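Local coordinates for BtrN (Bacillus circulans, PDB 4M7S), which catalyses the radical S-adenosylmethionine-dependent two-electron oxidation of 2-deoxy-scyllo-inosamine to amino-dideoxy-scyllo-inosose in butirosin biosynthesis, using two [4Fe-4S] clusters, at residues Q47-D52 and T79-R84. Residues are numbered along the deposited sequence; the frame is centred on the assembly and turned at random.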
ATOM      1  N   GLN A  47     -16.373   2.188  -2.664  1.00 22.78           N
ATOM      2  CA  GLN A  47     -15.808   3.386  -3.276  1.00 24.16           C
ATOM      3  C   GLN A  47     -14.955   3.005  -4.470  1.00 23.61           C
ATOM      4  O   GLN A  47     -15.039   3.636  -5.527  1.00 22.92           O
ATOM      5  CB  GLN A  47     -14.976   4.179  -2.262  1.00 22.49           C
ATOM      6  CG  GLN A  47     -15.803   4.702  -1.096  1.00 24.20           C
ATOM      7  CD  GLN A  47     -14.945   5.385  -0.055  1.00 27.60           C
ATOM      8  OE1 GLN A  47     -13.773   5.701  -0.309  1.00 23.93           O
ATOM      9  NE2 GLN A  47     -15.511   5.604   1.126  1.00 30.48           N
ATOM     10  N   LEU A  48     -14.146   1.962  -4.300  1.00 18.96           N
ATOM     11  CA  LEU A  48     -13.281   1.498  -5.378  1.00 22.00           C
ATOM     12  C   LEU A  48     -14.141   0.938  -6.499  1.00 23.39           C
ATOM     13  O   LEU A  48     -13.824   1.080  -7.687  1.00 21.13           O
ATOM     14  CB  LEU A  48     -12.259   0.463  -4.874  1.00 18.62           C
ATOM     15  CG  LEU A  48     -11.120   0.970  -3.985  1.00 16.69           C
ATOM     16  CD1 LEU A  48     -10.160  -0.184  -3.612  1.00 16.20           C
ATOM     17  CD2 LEU A  48     -10.348   2.112  -4.678  1.00 18.33           C
ATOM     18  N   SER A  49     -15.259   0.323  -6.123  1.00 24.61           N
ATOM     19  CA  SER A  49     -16.191  -0.186  -7.128  1.00 24.71           C
ATOM     20  C   SER A  49     -16.833   0.939  -7.934  1.00 26.63           C
ATOM     21  O   SER A  49     -17.036   0.804  -9.139  1.00 27.60           O
ATOM     22  CB  SER A  49     -17.280  -1.051  -6.484  1.00 24.08           C
ATOM     23  OG  SER A  49     -18.005  -1.719  -7.483  1.00 31.03           O
ATOM     24  N   SER A  50     -17.169   2.039  -7.264  1.00 25.57           N
ATOM     25  CA  SER A  50     -17.791   3.188  -7.923  1.00 25.87           C
ATOM     26  C   SER A  50     -16.825   3.852  -8.923  1.00 25.43           C
ATOM     27  O   SER A  50     -17.232   4.651  -9.770  1.00 26.18           O
ATOM     28  CB  SER A  50     -18.222   4.214  -6.880  1.00 27.99           C
ATOM     29  OG  SER A  50     -17.090   4.837  -6.290  1.00 26.29           O
ATOM     30  N   LEU A  51     -15.545   3.521  -8.818  1.00 23.73           N
ATOM     31  CA  LEU A  51     -14.529   4.042  -9.735  1.00 28.59           C
ATOM     32  C   LEU A  51     -14.179   3.026 -10.826  1.00 33.10           C
ATOM     33  O   LEU A  51     -13.334   3.298 -11.668  1.00 34.08           O
ATOM     34  CB  LEU A  51     -13.253   4.395  -8.961  1.00 25.70           C
ATOM     35  CG  LEU A  51     -13.317   5.511  -7.917  1.00 23.91           C
ATOM     36  CD1 LEU A  51     -12.113   5.435  -6.967  1.00 20.50           C
ATOM     37  CD2 LEU A  51     -13.389   6.887  -8.594  1.00 22.39           C
ATOM     38  N   ASP A  52     -14.819   1.856 -10.805  1.00 32.92           N
ATOM     39  CA  ASP A  52     -14.419   0.745 -11.675  1.00 36.43           C
ATOM     40  C   ASP A  52     -12.903   0.509 -11.588  1.00 33.49           C
ATOM     41  O   ASP A  52     -12.228   0.302 -12.600  1.00 33.89           O
ATOM     42  CB  ASP A  52     -14.840   1.011 -13.126  1.00 45.70           C
ATOM     43  CG  ASP A  52     -14.825  -0.247 -13.984  1.00 56.92           C
ATOM     44  OD1 ASP A  52     -14.666  -1.354 -13.429  1.00 60.13           O
ATOM     45  OD2 ASP A  52     -14.984  -0.123 -15.217  1.00 65.45           O
ATOM     46  N   THR A  79     -12.850  -9.472  -5.554  1.00 27.96           N
ATOM     47  CA  THR A  79     -13.310 -10.132  -6.771  1.00 28.32           C
ATOM     48  C   THR A  79     -14.763  -9.754  -7.102  1.00 33.36           C
ATOM     49  O   THR A  79     -15.176  -9.752  -8.272  1.00 36.24           O
ATOM     50  CB  THR A  79     -13.159 -11.676  -6.646  1.00 36.19           C
ATOM     51  OG1 THR A  79     -11.780 -12.006  -6.424  1.00 36.52           O
ATOM     52  CG2 THR A  79     -13.635 -12.379  -7.889  1.00 36.54           C
ATOM     53  N   GLU A  80     -15.537  -9.427  -6.070  1.00 33.92           N
ATOM     54  CA  GLU A  80     -16.949  -9.068  -6.258  1.00 38.83           C
ATOM     55  C   GLU A  80     -17.094  -7.605  -6.633  1.00 36.25           C
ATOM     56  O   GLU A  80     -17.857  -7.256  -7.534  1.00 38.90           O
ATOM     57  CB  GLU A  80     -17.746  -9.330  -4.978  1.00 44.98           C
ATOM     58  CG  GLU A  80     -18.603 -10.577  -5.004  1.00 55.50           C
ATOM     59  CD  GLU A  80     -19.932 -10.361  -5.703  1.00 63.75           C
ATOM     60  OE1 GLU A  80     -20.279 -11.179  -6.581  1.00 66.42           O
ATOM     61  OE2 GLU A  80     -20.632  -9.379  -5.369  1.00 67.51           O
ATOM     62  N   TYR A  81     -16.361  -6.752  -5.923  1.00 27.49           N
ATOM     63  CA  TYR A  81     -16.483  -5.308  -6.079  1.00 27.80           C
ATOM     64  C   TYR A  81     -15.607  -4.748  -7.196  1.00 28.16           C
ATOM     65  O   TYR A  81     -16.038  -3.872  -7.948  1.00 29.80           O
ATOM     66  CB  TYR A  81     -16.166  -4.595  -4.757  1.00 24.69           C
ATOM     67  CG  TYR A  81     -17.319  -4.598  -3.770  1.00 25.48           C
ATOM     68  CD1 TYR A  81     -18.312  -3.631  -3.837  1.00 26.66           C
ATOM     69  CD2 TYR A  81     -17.420  -5.580  -2.788  1.00 29.60           C
ATOM     70  CE1 TYR A  81     -19.363  -3.622  -2.943  1.00 30.59           C
ATOM     71  CE2 TYR A  81     -18.473  -5.590  -1.894  1.00 31.76           C
ATOM     72  CZ  TYR A  81     -19.439  -4.605  -1.973  1.00 32.29           C
ATOM     73  OH  TYR A  81     -20.486  -4.611  -1.080  1.00 34.86           O
ATOM     74  N   ILE A  82     -14.379  -5.245  -7.295  1.00 27.61           N
ATOM     75  CA  ILE A  82     -13.419  -4.731  -8.271  1.00 28.17           C
ATOM     76  C   ILE A  82     -12.725  -5.862  -9.051  1.00 29.23           C
ATOM     77  O   ILE A  82     -11.512  -6.046  -8.950  1.00 30.88           O
ATOM     78  CB  ILE A  82     -12.383  -3.798  -7.591  1.00 27.33           C
ATOM     79  CG1 ILE A  82     -11.750  -4.477  -6.374  1.00 25.79           C
ATOM     80  CG2 ILE A  82     -13.047  -2.500  -7.131  1.00 23.03           C
ATOM     81  CD1 ILE A  82     -10.653  -3.631  -5.692  1.00 27.53           C
ATOM     82  N   PRO A  83     -13.502  -6.622  -9.842  1.00 29.95           N
ATOM     83  CA  PRO A  83     -12.955  -7.810 -10.509  1.00 33.26           C
ATOM     84  C   PRO A  83     -11.884  -7.487 -11.563  1.00 35.61           C
ATOM     85  O   PRO A  83     -11.119  -8.382 -11.929  1.00 38.18           O
ATOM     86  CB  PRO A  83     -14.191  -8.449 -11.167  1.00 35.65           C
ATOM     87  CG  PRO A  83     -15.162  -7.328 -11.336  1.00 37.81           C
ATOM     88  CD  PRO A  83     -14.923  -6.405 -10.169  1.00 33.26           C
ATOM     89  N   ARG A  84     -11.833  -6.243 -12.039  1.00 34.12           N
ATOM     90  CA  ARG A  84     -10.760  -5.815 -12.947  1.00 35.74           C
ATOM     91  C   ARG A  84      -9.435  -5.550 -12.211  1.00 30.74           C
ATOM     92  O   ARG A  84      -8.371  -5.557 -12.824  1.00 35.24           O
ATOM     93  CB  ARG A  84     -11.144  -4.542 -13.704  1.00 38.69           C
ATOM     94  CG  ARG A  84     -12.425  -4.606 -14.504  1.00 47.81           C
ATOM     95  CD  ARG A  84     -12.691  -3.257 -15.186  1.00 52.89           C
ATOM     96  NE  ARG A  84     -11.690  -2.950 -16.209  1.00 58.89           N
ATOM     97  CZ  ARG A  84     -11.228  -1.730 -16.479  1.00 60.73           C
ATOM     98  NH1 ARG A  84     -11.661  -0.676 -15.793  1.00 58.48           N
ATOM     99  NH2 ARG A  84     -10.318  -1.566 -17.432  1.00 63.11           N
TER
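Ser49 and Ile82 meet where two neighbouring helices of the partial TIM barrel of the radical SAM fold, 38-50 and 71-81, come to their C-terminal ends. Each helix leads into a strand of the parallel sheet, 56-58 and 86-91 respectively, and the contact illustrates how adjacent beta-alpha units are joined just before the chain turns inward. Ile82, the first residue after its helix to leave helical angles, lays its CG2 methyl against the backbone of the other helix, with Ile82 CG2 3.7 Å from Leu48 C and equally near Ser49 N. On the same buried side Leu48 CB lies 3.8 Å from Ile82 CG2, and the two side chains cross obliquely, their CD1 methyls touching more loosely. Ile57 of strand 56-58 packs on both, tying the pair to the sheet beneath.

Nearer the surface, the Ser49 hydroxyl donates to the carbonyl of the last helical residue opposite, with Ser49 OG 3.0 Å from Tyr81 O. OG, anti to the backbone N (chi1 -169°), is thereby directed at this carbonyl, and lies 22° out of its plane. Ser49 CB meets the Tyr81 ring at its edge, near the ring plane, 3.8 Å from Tyr81 CD1.

Asp52, the first residue past helix 38-50 to leave helical angles, has positive phi and closes the last turn in a Schellman motif. Its side chain crosses that of Arg84 at about a right angle, and the two form a long salt bridge, Asp52 OD2 to Arg84 NH1 at 3.4 Å. Their carboxylate and guanidinium planes are turned 51° apart, so the groups do not pair flat. NH1 also makes a weak hydrogen bond to Asp52 O, while the Arg84 methylene CD approaches Asp52 OD1 to 3.3 Å.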